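Local atomic coordinates of endoglucanase (Ruminococcus champanellensis, PDB entry 6WQP), a protein that probably hydrolyses beta-1,4-glucosidic bonds of cellulose and related beta-glucans, as a glycoside hydrolase of family 5 built on a TIM barrel. Residues 78-83 / 95-100; 56-61 / 104-109; 141-146 / 194-199; 9-14 / 204-209; 118-123 / 161-166. All coordinates share one frame; numbering follows the deposited sequence.

Contact 1 of 5, residues 78-83 / 95-100; sequences VSWIDH and AWMNRV. With NA (sodium ion), chain F.
An aromatic cluster of Trp80, His83 and Trp96 joins the loop after barrel strand 73-76 to helix 94-108, the next helix of this (beta/alpha)8 fold. The His83 imidazole lies flat over one face of the Trp96 indole, stacked on its six-membered ring with centroids 3.5 Å apart and planes 6° from parallel. His83 CB adds a CH-pi contact over the five-membered ring. Trp96 reaches the loop with CG anti to the backbone N (chi1 180°). The edge of its five-membered ring then meets Trp80 in an offset edge-to-face pair, planes at 90°, with Trp80 CE3 3.5 Å from Trp96 CD1. Met97 SD sits at the edge of the Trp80 ring, 3.8 Å from Trp80 CZ3, a Met-aromatic contact. Between Trp80 and His83, Ile81 O binds a sodium ion at 2.5 Å, with Thr84 O and four waters. Trp96 packs on Pro46 and Ser49 of helix 46-50, Trp80 and Met97 on Ile146 of helix 129-149, and Val78 and Val100 on Leu116 of strand 113-117.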
# COMPACT_ATOMS: atom_id res chain seq x y z
N VAL A 78 -1.98 5.90 4.91
CA VAL A 78 -2.60 6.91 5.77
C VAL A 78 -3.85 6.33 6.38
O VAL A 78 -4.77 5.93 5.66
CB VAL A 78 -2.92 8.20 5.00
CG1 VAL A 78 -3.68 9.17 5.91
CG2 VAL A 78 -1.68 8.85 4.47
N SER A 79 -3.91 6.32 7.71
CA SER A 79 -5.14 6.00 8.42
C SER A 79 -5.87 7.29 8.75
O SER A 79 -5.30 8.18 9.40
CB SER A 79 -4.84 5.18 9.68
OG SER A 79 -4.31 3.91 9.32
N TRP A 80 -7.10 7.41 8.28
CA TRP A 80 -7.89 8.63 8.43
C TRP A 80 -8.91 8.55 9.56
O TRP A 80 -9.43 9.59 9.97
CB TRP A 80 -8.63 8.94 7.11
CG TRP A 80 -7.71 9.05 5.92
CD1 TRP A 80 -7.21 8.02 5.17
CD2 TRP A 80 -7.18 10.25 5.36
NE1 TRP A 80 -6.40 8.51 4.18
CE2 TRP A 80 -6.36 9.88 4.27
CE3 TRP A 80 -7.31 11.61 5.67
CZ2 TRP A 80 -5.68 10.81 3.50
CZ3 TRP A 80 -6.64 12.53 4.89
CH2 TRP A 80 -5.83 12.13 3.82
N ILE A 81 -9.17 7.35 10.11
CA ILE A 81 -10.31 7.16 10.99
C ILE A 81 -10.24 8.08 12.21
O ILE A 81 -11.25 8.67 12.61
CB ILE A 81 -10.41 5.68 11.42
CG1 ILE A 81 -11.56 5.50 12.41
CG2 ILE A 81 -9.10 5.21 12.03
CD1 ILE A 81 -11.94 4.06 12.63
N ASP A 82 -9.06 8.20 12.83
CA ASP A 82 -8.95 9.03 14.04
C ASP A 82 -9.01 10.52 13.74
O ASP A 82 -9.05 11.32 14.69
CB ASP A 82 -7.65 8.70 14.78
CG ASP A 82 -7.60 7.27 15.29
OD1 ASP A 82 -8.63 6.77 15.79
OD2 ASP A 82 -6.52 6.65 15.18
N HIS A 83 -9.06 10.89 12.46
CA HIS A 83 -9.09 12.28 12.00
C HIS A 83 -10.36 12.59 11.22
O HIS A 83 -10.45 13.66 10.57
CB HIS A 83 -7.85 12.54 11.14
CG HIS A 83 -6.60 11.98 11.74
ND1 HIS A 83 -5.90 12.62 12.74
CD2 HIS A 83 -5.92 10.84 11.47
CE1 HIS A 83 -4.84 11.90 13.06
NE2 HIS A 83 -4.83 10.81 12.31
N ALA A 95 -6.07 20.03 10.01
CA ALA A 95 -4.66 19.92 10.38
C ALA A 95 -4.06 18.61 9.88
O ALA A 95 -2.91 18.58 9.42
CB ALA A 95 -4.51 20.03 11.89
N TRP A 96 -4.83 17.53 9.94
CA TRP A 96 -4.37 16.24 9.43
C TRP A 96 -4.19 16.28 7.92
O TRP A 96 -3.16 15.83 7.39
CB TRP A 96 -5.37 15.16 9.82
CG TRP A 96 -5.00 13.80 9.35
CD1 TRP A 96 -5.64 13.05 8.40
CD2 TRP A 96 -3.91 13.01 9.81
NE1 TRP A 96 -5.00 11.84 8.25
CE2 TRP A 96 -3.93 11.79 9.10
CE3 TRP A 96 -2.90 13.22 10.76
CZ2 TRP A 96 -3.00 10.79 9.32
CZ3 TRP A 96 -1.98 12.23 10.97
CH2 TRP A 96 -2.02 11.03 10.25
N MET A 97 -5.19 16.79 7.20
CA MET A 97 -5.06 16.91 5.76
C MET A 97 -3.81 17.72 5.41
O MET A 97 -3.08 17.36 4.48
CB MET A 97 -6.31 17.55 5.16
CG MET A 97 -6.38 17.46 3.64
SD MET A 97 -6.56 15.78 3.01
CE MET A 97 -8.33 15.56 3.09
N ASN A 98 -3.54 18.78 6.16
CA ASN A 98 -2.35 19.59 5.92
C ASN A 98 -1.07 18.78 6.10
O ASN A 98 -0.16 18.86 5.27
CB ASN A 98 -2.33 20.81 6.84
CG ASN A 98 -3.34 21.88 6.43
OD1 ASN A 98 -3.89 21.86 5.33
ND2 ASN A 98 -3.56 22.85 7.31
N ARG A 99 -0.99 17.99 7.18
CA ARG A 99 0.23 17.22 7.42
C ARG A 99 0.42 16.14 6.35
O ARG A 99 1.53 15.93 5.86
CB ARG A 99 0.19 16.59 8.81
CG ARG A 99 1.38 15.69 9.12
CD ARG A 99 2.70 16.41 8.93
NE ARG A 99 3.83 15.49 9.13
CZ ARG A 99 5.08 15.76 8.76
NH1 ARG A 99 5.36 16.91 8.18
NH2 ARG A 99 6.05 14.89 8.98
N VAL A 100 -0.66 15.45 5.97
CA VAL A 100 -0.57 14.47 4.89
C VAL A 100 -0.01 15.12 3.64
O VAL A 100 0.87 14.55 2.96
CB VAL A 100 -1.95 13.84 4.63
CG1 VAL A 100 -1.87 12.93 3.41
CG2 VAL A 100 -2.43 13.07 5.83
NA NA F . -13.25 9.36 13.89
O HOH W 1 -11.82 10.90 15.40
O HOH W 2 -15.53 10.28 14.75
O HOH W 3 -13.14 8.06 15.74
O HOH W 4 -14.58 8.13 12.54

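Contact 2 of 5, residues 56-61 / 104-109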
# COMPACT_ATOMS: atom_id res chain seq x y z
N PRO A 56 9.90 8.63 14.57
CA PRO A 56 10.07 10.08 14.68
C PRO A 56 9.29 10.78 13.58
O PRO A 56 8.96 10.18 12.55
CB PRO A 56 11.58 10.27 14.50
CG PRO A 56 11.94 9.17 13.51
CD PRO A 56 11.02 7.99 13.85
N MET A 57 8.97 12.05 13.81
CA MET A 57 8.27 12.82 12.78
C MET A 57 9.07 12.77 11.48
O MET A 57 10.29 12.85 11.48
CB MET A 57 8.03 14.27 13.23
CG MET A 57 6.55 14.58 13.52
SD MET A 57 6.16 16.33 13.74
CE MET A 57 6.58 16.96 12.12
N THR A 58 8.35 12.61 10.37
CA THR A 58 8.98 12.45 9.06
C THR A 58 9.56 13.77 8.56
O THR A 58 9.03 14.85 8.82
CB THR A 58 7.94 11.93 8.05
OG1 THR A 58 7.27 10.78 8.59
CG2 THR A 58 8.61 11.57 6.73
N THR A 59 10.67 13.67 7.82
CA THR A 59 11.35 14.83 7.27
C THR A 59 11.64 14.62 5.79
O THR A 59 11.69 13.48 5.31
CB THR A 59 12.68 15.10 7.98
OG1 THR A 59 13.58 14.01 7.73
CG2 THR A 59 12.47 15.22 9.47
N LYS A 60 11.86 15.72 5.06
CA LYS A 60 12.24 15.55 3.66
C LYS A 60 13.59 14.84 3.57
O LYS A 60 13.81 14.03 2.66
CB LYS A 60 12.30 16.89 2.92
CG LYS A 60 12.63 16.68 1.44
CD LYS A 60 12.23 17.83 0.54
CE LYS A 60 12.57 17.52 -0.93
NZ LYS A 60 14.04 17.39 -1.20
N ALA A 61 14.49 15.11 4.51
CA ALA A 61 15.79 14.45 4.51
C ALA A 61 15.64 12.94 4.51
O ALA A 61 16.44 12.24 3.88
CB ALA A 61 16.61 14.90 5.72
N VAL A 104 3.34 14.05 1.52
CA VAL A 104 3.24 13.76 0.09
C VAL A 104 4.20 14.64 -0.69
O VAL A 104 4.89 14.18 -1.60
CB VAL A 104 1.79 13.94 -0.39
CG1 VAL A 104 1.73 14.03 -1.91
CG2 VAL A 104 0.92 12.78 0.12
N ASN A 105 4.27 15.93 -0.33
CA ASN A 105 5.17 16.83 -1.03
C ASN A 105 6.63 16.45 -0.84
O ASN A 105 7.45 16.71 -1.74
CB ASN A 105 4.93 18.27 -0.59
CG ASN A 105 3.65 18.86 -1.17
OD1 ASN A 105 3.07 18.31 -2.11
ND2 ASN A 105 3.21 19.98 -0.62
N TYR A 106 7.01 15.87 0.31
CA TYR A 106 8.39 15.40 0.43
C TYR A 106 8.73 14.47 -0.73
O TYR A 106 9.87 14.47 -1.22
CB TYR A 106 8.68 14.66 1.74
CG TYR A 106 8.52 15.41 3.05
CD1 TYR A 106 8.58 16.80 3.12
CD2 TYR A 106 8.27 14.72 4.23
CE1 TYR A 106 8.40 17.47 4.34
CE2 TYR A 106 8.10 15.37 5.44
CZ TYR A 106 8.16 16.73 5.49
OH TYR A 106 7.98 17.35 6.72
N VAL A 107 7.76 13.66 -1.17
CA VAL A 107 7.97 12.69 -2.24
C VAL A 107 7.85 13.36 -3.60
O VAL A 107 8.72 13.19 -4.47
CB VAL A 107 6.95 11.54 -2.09
CG1 VAL A 107 7.16 10.48 -3.16
CG2 VAL A 107 7.01 10.93 -0.69
N ILE A 108 6.76 14.10 -3.82
CA ILE A 108 6.50 14.73 -5.11
C ILE A 108 7.58 15.75 -5.44
O ILE A 108 8.02 15.88 -6.59
CB ILE A 108 5.10 15.36 -5.12
CG1 ILE A 108 4.02 14.26 -5.04
CG2 ILE A 108 4.91 16.28 -6.33
CD1 ILE A 108 4.05 13.25 -6.17
N ASP A 109 8.03 16.51 -4.43
CA ASP A 109 9.09 17.48 -4.67
C ASP A 109 10.44 16.83 -4.93
O ASP A 109 11.38 17.53 -5.33
CB ASP A 109 9.21 18.44 -3.49
CG ASP A 109 8.00 19.34 -3.35
OD1 ASP A 109 7.26 19.49 -4.34
OD2 ASP A 109 7.81 19.89 -2.25
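Tyr106 and the backbone of residues 58-60 carry most of this contact, and its main component is van der Waals packing of a ring on a chain. Lys60 N lies over the centre of the phenol ring, 3.6 Å above its plane, and the Thr59 carbonyl carbon covers the same face nearer the rim. Lys60 CB touches Tyr106 CD1 at 3.7 Å, while Thr58 CG2 is 4.0 Å from Tyr106 CD2. The polar component is organised by Arg99, earlier on helix 94-108, which donates to Thr58 O and bonds Tyr106 OH. Charge contributes little directly, since Lys60 NZ is 6.8 Å from Asp109 OD2 and forms its salt bridge with Asp64 instead. A leucine in place of Tyr106 would probably uncover part of the backbone at Thr59 and Lys60 and leave Arg99 without its hydroxyl partner. Thr59 is the N-cap of helix 60-68, its OG1 bonded to Met62 N; Tyr106 also packs on Ile63 of that helix, and Val107 reaches both Ile63 and Cys114 of strand 113-117.

Contact 3 of 5, residues 141-146 / 194-199; sequences AIWTQI and NTVRAT
Thr144 and Thr195 meet where helices 129-149 and 179-198 pack side by side, a mixed apolar and water-bridged contact in the outer layer of the barrel. The segment axes approach to 8.8 Å and run in broadly the same direction, with a signed crossing angle of -35°. Thr195 has OG1 beside the backbone N (chi1 -66°), which places CG2 anti to that N and pointing across to the other helix. This methyl is 3.3 Å from Thr144 OG1 and also lies against Trp143 CB, at 3.7 Å, so it is lodged between consecutive residues of the other helix. The two helices follow strands 113-117 and 157-160 respectively, so the contact shows how successive beta-alpha units of a TIM barrel are sealed on the outside. Polar groups are met locally: Asp140 accepts from Thr144 OG1 through its carbonyl oxygen and bonds Thr195 OG1 through its carboxylate. A water spans the helices, donating to Thr144 OG1 at 2.9 Å and to Thr195 O at 2.8 Å. On the barrel side, Val196 CG2 comes obliquely to the Trp143 ring, 4.2 Å from Trp143 CE3, while its other methyl, CG1, packs on Leu208 of strand 208-211.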
# COMPACT_ATOMS: atom_id res chain seq x y z
N ALA A 141 -17.71 10.11 0.89
CA ALA A 141 -17.47 11.31 1.66
C ALA A 141 -15.99 11.59 1.82
O ALA A 141 -15.55 12.73 1.66
CB ALA A 141 -18.13 11.21 3.03
N ILE A 142 -15.20 10.57 2.15
CA ILE A 142 -13.79 10.85 2.45
C ILE A 142 -12.97 10.93 1.17
O ILE A 142 -12.08 11.80 1.06
CB ILE A 142 -13.19 9.84 3.45
CG1 ILE A 142 -13.25 8.40 2.97
CG2 ILE A 142 -13.87 9.97 4.83
CD1 ILE A 142 -12.38 7.47 3.83
N TRP A 143 -13.23 10.07 0.18
CA TRP A 143 -12.45 10.16 -1.06
C TRP A 143 -12.76 11.45 -1.82
O TRP A 143 -11.87 11.98 -2.50
CB TRP A 143 -12.65 8.92 -1.95
CG TRP A 143 -11.58 7.89 -1.61
CD1 TRP A 143 -11.76 6.69 -0.97
CD2 TRP A 143 -10.17 8.03 -1.81
NE1 TRP A 143 -10.54 6.08 -0.78
CE2 TRP A 143 -9.55 6.88 -1.29
CE3 TRP A 143 -9.37 9.03 -2.38
CZ2 TRP A 143 -8.17 6.69 -1.32
CZ3 TRP A 143 -7.99 8.83 -2.44
CH2 TRP A 143 -7.41 7.67 -1.90
N THR A 144 -13.98 11.98 -1.69
CA THR A 144 -14.25 13.30 -2.27
C THR A 144 -13.34 14.36 -1.65
O THR A 144 -12.77 15.20 -2.36
CB THR A 144 -15.72 13.68 -2.07
OG1 THR A 144 -16.56 12.83 -2.85
CG2 THR A 144 -15.95 15.13 -2.47
N GLN A 145 -13.18 14.32 -0.32
CA GLN A 145 -12.31 15.29 0.35
C GLN A 145 -10.85 15.10 -0.05
O GLN A 145 -10.16 16.07 -0.37
CB GLN A 145 -12.47 15.16 1.86
CG GLN A 145 -13.82 15.61 2.38
CD GLN A 145 -13.99 15.40 3.87
OE1 GLN A 145 -13.45 16.16 4.69
NE2 GLN A 145 -14.73 14.37 4.24
N ILE A 146 -10.37 13.85 -0.04
CA ILE A 146 -8.97 13.56 -0.33
C ILE A 146 -8.66 13.89 -1.78
O ILE A 146 -7.64 14.53 -2.09
CB ILE A 146 -8.66 12.09 -0.02
CG1 ILE A 146 -8.81 11.79 1.46
CG2 ILE A 146 -7.25 11.73 -0.50
CD1 ILE A 146 -8.85 10.30 1.77
N ASN A 194 -15.52 5.73 -8.92
CA ASN A 194 -16.56 6.68 -9.29
C ASN A 194 -16.35 8.02 -8.59
O ASN A 194 -16.51 9.09 -9.21
CB ASN A 194 -17.95 6.15 -8.92
CG ASN A 194 -18.39 4.99 -9.79
OD1 ASN A 194 -17.74 4.64 -10.77
ND2 ASN A 194 -19.52 4.40 -9.43
N THR A 195 -16.02 7.99 -7.29
CA THR A 195 -15.87 9.22 -6.51
C THR A 195 -14.69 10.05 -6.99
O THR A 195 -14.79 11.27 -7.11
CB THR A 195 -15.71 8.85 -5.03
OG1 THR A 195 -16.93 8.26 -4.54
CG2 THR A 195 -15.35 10.07 -4.18
N VAL A 196 -13.55 9.40 -7.26
CA VAL A 196 -12.39 10.14 -7.75
C VAL A 196 -12.69 10.76 -9.10
O VAL A 196 -12.44 11.95 -9.33
CB VAL A 196 -11.15 9.21 -7.79
CG1 VAL A 196 -9.98 9.91 -8.47
CG2 VAL A 196 -10.74 8.78 -6.38
N ARG A 197 -13.23 9.97 -10.03
CA ARG A 197 -13.46 10.51 -11.37
C ARG A 197 -14.45 11.67 -11.36
O ARG A 197 -14.33 12.59 -12.18
CB ARG A 197 -13.95 9.42 -12.32
CG ARG A 197 -12.98 8.26 -12.52
CD ARG A 197 -11.56 8.70 -12.86
NE ARG A 197 -10.76 7.54 -13.24
CZ ARG A 197 -9.43 7.48 -13.22
NH1 ARG A 197 -8.72 8.53 -12.84
NH2 ARG A 197 -8.82 6.36 -13.58
N ALA A 198 -15.42 11.67 -10.43
CA ALA A 198 -16.42 12.72 -10.40
C ALA A 198 -15.84 14.08 -10.03
O ALA A 198 -16.43 15.11 -10.38
CB ALA A 198 -17.55 12.36 -9.43
N THR A 199 -14.70 14.12 -9.33
CA THR A 199 -14.08 15.39 -8.99
C THR A 199 -13.44 16.06 -10.21
O THR A 199 -13.16 17.26 -10.16
CB THR A 199 -13.03 15.21 -7.90
OG1 THR A 199 -11.93 14.43 -8.39
CG2 THR A 199 -13.63 14.52 -6.67
O HOH W 5 -16.54 12.93 -5.77

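Contact 4 of 5, residues 9-14 / 204-209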
# COMPACT_ATOMS: atom_id res chain seq x y z
N THR A 9 -1.49 21.09 -12.08
CA THR A 9 -0.22 21.00 -12.78
C THR A 9 -0.38 20.25 -14.09
O THR A 9 -1.28 19.42 -14.26
CB THR A 9 0.82 20.30 -11.91
OG1 THR A 9 0.52 18.90 -11.86
CG2 THR A 9 0.81 20.87 -10.50
N GLN A 10 0.52 20.54 -15.03
CA GLN A 10 0.55 19.82 -16.29
C GLN A 10 0.75 18.32 -16.05
O GLN A 10 1.57 17.91 -15.23
CB GLN A 10 1.67 20.35 -17.19
CG GLN A 10 1.76 19.68 -18.55
CD GLN A 10 0.60 20.03 -19.47
OE1 GLN A 10 -0.37 20.66 -19.04
NE2 GLN A 10 0.70 19.64 -20.72
N MET A 11 0.01 17.51 -16.80
CA MET A 11 -0.07 16.08 -16.57
C MET A 11 0.03 15.34 -17.89
O MET A 11 -0.63 15.70 -18.87
CB MET A 11 -1.39 15.74 -15.87
CG MET A 11 -1.64 14.29 -15.59
SD MET A 11 -3.19 14.15 -14.70
CE MET A 11 -3.05 12.51 -14.02
N ARG A 12 0.88 14.31 -17.93
CA ARG A 12 0.88 13.37 -19.03
C ARG A 12 -0.30 12.42 -18.90
O ARG A 12 -0.74 12.09 -17.80
CB ARG A 12 2.18 12.57 -19.06
CG ARG A 12 3.41 13.35 -19.51
CD ARG A 12 4.62 12.44 -19.47
NE ARG A 12 4.90 12.00 -18.10
CZ ARG A 12 5.67 10.96 -17.79
NH1 ARG A 12 6.23 10.23 -18.74
NH2 ARG A 12 5.86 10.65 -16.51
N ASP A 13 -0.82 11.99 -20.05
CA ASP A 13 -1.90 11.00 -20.10
C ASP A 13 -1.26 9.64 -20.34
O ASP A 13 -1.13 9.19 -21.48
CB ASP A 13 -2.92 11.37 -21.18
CG ASP A 13 -3.96 10.27 -21.40
OD1 ASP A 13 -4.10 9.38 -20.53
OD2 ASP A 13 -4.64 10.31 -22.45
N LEU A 14 -0.88 8.99 -19.26
CA LEU A 14 -0.15 7.73 -19.31
C LEU A 14 -1.06 6.55 -19.00
O LEU A 14 -1.97 6.65 -18.17
CB LEU A 14 0.99 7.73 -18.29
CG LEU A 14 2.31 8.45 -18.53
CD1 LEU A 14 3.29 7.96 -17.46
CD2 LEU A 14 2.82 8.19 -19.91
N ALA A 204 -9.44 13.07 -13.44
CA ALA A 204 -10.16 12.36 -14.49
C ALA A 204 -9.27 11.34 -15.19
O ALA A 204 -9.79 10.37 -15.75
CB ALA A 204 -10.72 13.37 -15.49
N ILE A 205 -7.96 11.53 -15.17
CA ILE A 205 -7.07 10.62 -15.91
C ILE A 205 -5.92 10.12 -15.04
O ILE A 205 -4.95 9.53 -15.55
CB ILE A 205 -6.52 11.29 -17.18
CG1 ILE A 205 -5.67 12.52 -16.81
CG2 ILE A 205 -7.66 11.68 -18.12
CD1 ILE A 205 -4.96 13.17 -17.99
N ARG A 206 -6.01 10.33 -13.73
CA ARG A 206 -5.02 9.82 -12.80
C ARG A 206 -5.08 8.29 -12.74
O ARG A 206 -6.15 7.69 -12.92
CB ARG A 206 -5.26 10.41 -11.40
CG ARG A 206 -4.24 10.02 -10.33
CD ARG A 206 -4.50 10.73 -9.00
NE ARG A 206 -4.82 12.14 -9.19
CZ ARG A 206 -3.94 13.08 -9.50
NH1 ARG A 206 -2.65 12.77 -9.65
NH2 ARG A 206 -4.33 14.34 -9.66
N CYS A 207 -3.93 7.67 -12.51
CA CYS A 207 -3.90 6.23 -12.29
C CYS A 207 -4.37 5.93 -10.87
O CYS A 207 -4.07 6.67 -9.93
CB CYS A 207 -2.50 5.66 -12.54
SG CYS A 207 -2.12 5.47 -14.33
N LEU A 208 -5.18 4.88 -10.74
CA LEU A 208 -5.79 4.51 -9.48
C LEU A 208 -5.47 3.05 -9.16
O LEU A 208 -5.38 2.22 -10.06
CB LEU A 208 -7.31 4.69 -9.51
CG LEU A 208 -7.86 6.06 -9.93
CD1 LEU A 208 -9.37 6.00 -9.90
CD2 LEU A 208 -7.32 7.14 -9.02
N MET A 209 -5.29 2.76 -7.88
CA MET A 209 -4.91 1.44 -7.40
C MET A 209 -6.05 0.88 -6.55
O MET A 209 -6.67 1.62 -5.77
CB MET A 209 -3.61 1.53 -6.58
CG MET A 209 -2.82 0.25 -6.44
SD MET A 209 -1.26 0.55 -5.57
CE MET A 209 -0.49 1.77 -6.65
O HOH W 6 -1.98 9.95 -16.68
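Met11 and Ile205 bring the N-terminal arm, ahead of helix 16-22, against the chain leading into strand 208-211, at the end of the TIM barrel where its strands begin. Ile205 comes first: its CG1 is 3.6 Å from Met11 SD and its CD1 is 4.2 Å from Asp13 CB. Its carbonyl joins a water that donates to Ile205 O at 3.2 Å and to Arg12 O at 2.7 Å, and accepts from Leu14 N. Lys235 binds here by a salt bridge to Asp13 and by hydrogen bonds to Ile205 O and Leu14 O. At Arg206 the extended Met11 chain (chi1 179°, chi2 177°) delivers its terminal methyl, and Met11 CE lies 3.6 Å from Arg206 CA. The guanidinium turns elsewhere, to Tyr153 O, Asn203 OD1 and Leu157 O. Cutting Met11 back to an alanine is likely to open a gap beside Ile205 and the Arg206 backbone, weakening the arm's apolar hold. At Cys207 the contact tapers off, with Cys207 SG 4.0 Å from Leu14 O.

Contact 5 of 5, residues 118-123 / 161-166. Unlike the reference sequence in segment 161-166: Gln164 (reference Glu).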
# COMPACT_ATOMS: atom_id res chain seq x y z
N ILE A 118 -6.21 5.09 1.80
CA ILE A 118 -6.75 4.97 3.16
C ILE A 118 -6.30 3.61 3.67
O ILE A 118 -6.20 2.66 2.89
CB ILE A 118 -8.29 5.12 3.22
CG1 ILE A 118 -9.01 3.85 2.76
CG2 ILE A 118 -8.74 6.33 2.42
CD1 ILE A 118 -10.51 4.06 2.59
N HIS A 119 -5.99 3.52 4.97
CA HIS A 119 -5.26 2.36 5.48
C HIS A 119 -6.09 1.67 6.54
O HIS A 119 -6.97 0.86 6.21
CB HIS A 119 -3.86 2.78 5.94
CG HIS A 119 -2.85 1.68 5.90
ND1 HIS A 119 -2.29 1.22 4.73
CD2 HIS A 119 -2.30 0.94 6.89
CE1 HIS A 119 -1.43 0.25 5.00
NE2 HIS A 119 -1.42 0.06 6.30
N HIS A 120 -5.85 1.90 7.84
CA HIS A 120 -6.49 1.07 8.86
C HIS A 120 -7.88 1.60 9.20
O HIS A 120 -8.14 2.18 10.26
CB HIS A 120 -5.64 0.99 10.13
CG HIS A 120 -4.35 0.25 9.94
ND1 HIS A 120 -4.28 -0.97 9.29
CD2 HIS A 120 -3.09 0.55 10.31
CE1 HIS A 120 -3.02 -1.38 9.27
NE2 HIS A 120 -2.28 -0.47 9.88
N GLU A 121 -8.81 1.34 8.28
CA GLU A 121 -10.17 1.84 8.39
C GLU A 121 -11.16 0.76 8.79
O GLU A 121 -12.37 0.98 8.72
CB GLU A 121 -10.60 2.47 7.06
CG GLU A 121 -9.68 3.62 6.60
CD GLU A 121 -9.64 4.77 7.58
OE1 GLU A 121 -10.69 5.37 7.84
OE2 GLU A 121 -8.55 5.07 8.12
N ASN A 122 -10.67 -0.40 9.26
CA ASN A 122 -11.50 -1.60 9.38
C ASN A 122 -12.61 -1.46 10.41
O ASN A 122 -13.56 -2.24 10.38
CB ASN A 122 -10.63 -2.80 9.74
CG ASN A 122 -9.49 -3.00 8.78
OD1 ASN A 122 -8.33 -2.87 9.16
ND2 ASN A 122 -9.80 -3.33 7.54
N ASP A 123 -12.49 -0.51 11.34
CA ASP A 123 -13.55 -0.34 12.34
C ASP A 123 -14.88 -0.05 11.68
O ASP A 123 -15.93 -0.42 12.22
CB ASP A 123 -13.19 0.79 13.29
CG ASP A 123 -12.22 0.37 14.35
OD1 ASP A 123 -11.68 -0.75 14.25
OD2 ASP A 123 -12.00 1.16 15.29
N GLY A 161 -7.44 3.07 -3.26
CA GLY A 161 -8.72 3.27 -2.61
C GLY A 161 -8.84 2.63 -1.24
O GLY A 161 -9.52 3.18 -0.36
N MET A 162 -8.20 1.49 -1.03
CA MET A 162 -8.23 0.76 0.23
C MET A 162 -6.92 0.00 0.39
O MET A 162 -6.14 -0.14 -0.55
CB MET A 162 -9.40 -0.22 0.30
CG MET A 162 -10.77 0.42 0.32
SD MET A 162 -12.08 -0.82 0.20
CE MET A 162 -11.75 -1.52 -1.41
N ASN A 163 -6.71 -0.54 1.60
CA ASN A 163 -5.50 -1.29 1.92
C ASN A 163 -5.76 -2.80 1.92
O ASN A 163 -5.46 -3.49 0.93
CB ASN A 163 -4.94 -0.86 3.28
CG ASN A 163 -3.68 -1.62 3.68
OD1 ASN A 163 -2.79 -1.86 2.86
ND2 ASN A 163 -3.58 -1.99 4.95
N GLN A 164 -6.30 -3.33 3.01
CA GLN A 164 -6.56 -4.76 3.15
C GLN A 164 -7.98 -5.01 3.65
O GLN A 164 -8.19 -5.58 4.73
CB GLN A 164 -5.53 -5.40 4.08
CG GLN A 164 -4.10 -5.40 3.51
CD GLN A 164 -3.06 -6.02 4.44
OE1 GLN A 164 -3.31 -6.30 5.61
NE2 GLN A 164 -1.86 -6.23 3.90
N PRO A 165 -9.00 -4.63 2.86
CA PRO A 165 -10.39 -4.84 3.29
C PRO A 165 -10.68 -6.33 3.44
O PRO A 165 -10.31 -7.14 2.58
CB PRO A 165 -11.21 -4.22 2.16
CG PRO A 165 -10.33 -4.39 0.95
CD PRO A 165 -8.93 -4.13 1.48
N ARG A 166 -11.34 -6.69 4.53
CA ARG A 166 -11.48 -8.09 4.91
C ARG A 166 -12.53 -8.23 5.99
O ARG A 166 -13.00 -7.24 6.57
CB ARG A 166 -10.13 -8.63 5.39
CG ARG A 166 -9.66 -7.95 6.66
CD ARG A 166 -8.27 -8.40 7.00
NE ARG A 166 -7.81 -7.90 8.30
CZ ARG A 166 -7.29 -6.70 8.49
NH1 ARG A 166 -7.17 -5.85 7.48
NH2 ARG A 166 -6.89 -6.34 9.70
O HOH W 7 -8.28 -0.02 4.02
O HOH W 8 -7.13 -2.36 5.57
O HOH W 9 -11.84 -4.30 6.30
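In both Asn163 (chi1 180°) and His119 (chi1 -154°) the side chain is set anti to the backbone N, and the two flat groups thereby stack. Their planes are 21° apart, and Asn163 ND2 lies 3.1 Å from His119 CE1. The amide thus sits over the rim of the ring face, not bonded to its nitrogens; Asn163 OD1 binds Arg75, and His119 ND1 binds Asn117. On the side facing helix 129-149, Ile118 CG1 packs 3.2 Å from Gly161 O, the carbonyl that accepts a hydrogen bond from Trp143 NE1. Water bridges the loops: one molecule donates to His119 O at 2.7 Å and accepts from Asn163 N at 2.9 Å. Farther out, another accepts from Asn122 ND2 at 2.6 Å and from Arg166 N at 3.0 Å. The extended Arg166 side chain donates from NH1 to Gln164 O, 2.9 Å away, and packs with NH1 3.6 Å from Asn122 OD1. The loops leave neighbouring parallel strands, 113-117 and 157-160, at the barrel end where active sites of this fold lie. Asn163-Gln164-Pro165 occupies the place of the family 5 Asn-Glu-Pro signature, whose glutamate is the acid/base catalyst in relatives; the deposited chain has glutamine where the reference has glutamate.

The five contacts show how chemistry follows position in a TIM barrel. Contacts 1 and 3 are buried, the first aromatic, the second a helix pair with one bridging water; contact 2 lies at the surface, and contacts 4 and 5 are partly buried. Contacts 1 and 2 share helix 94-108 and an arginine between them. Contact 5, its centre about 10 Å from that of the chain, is polar, with waters bridging its loops; Ser79 and Trp80 of contact 1 bond its 118-123 loop, and contact 3 meets it at the base of the 161-166 loop. Contact 4, at the other end of the strands, meets contact 3 through Arg197 and Arg206 O.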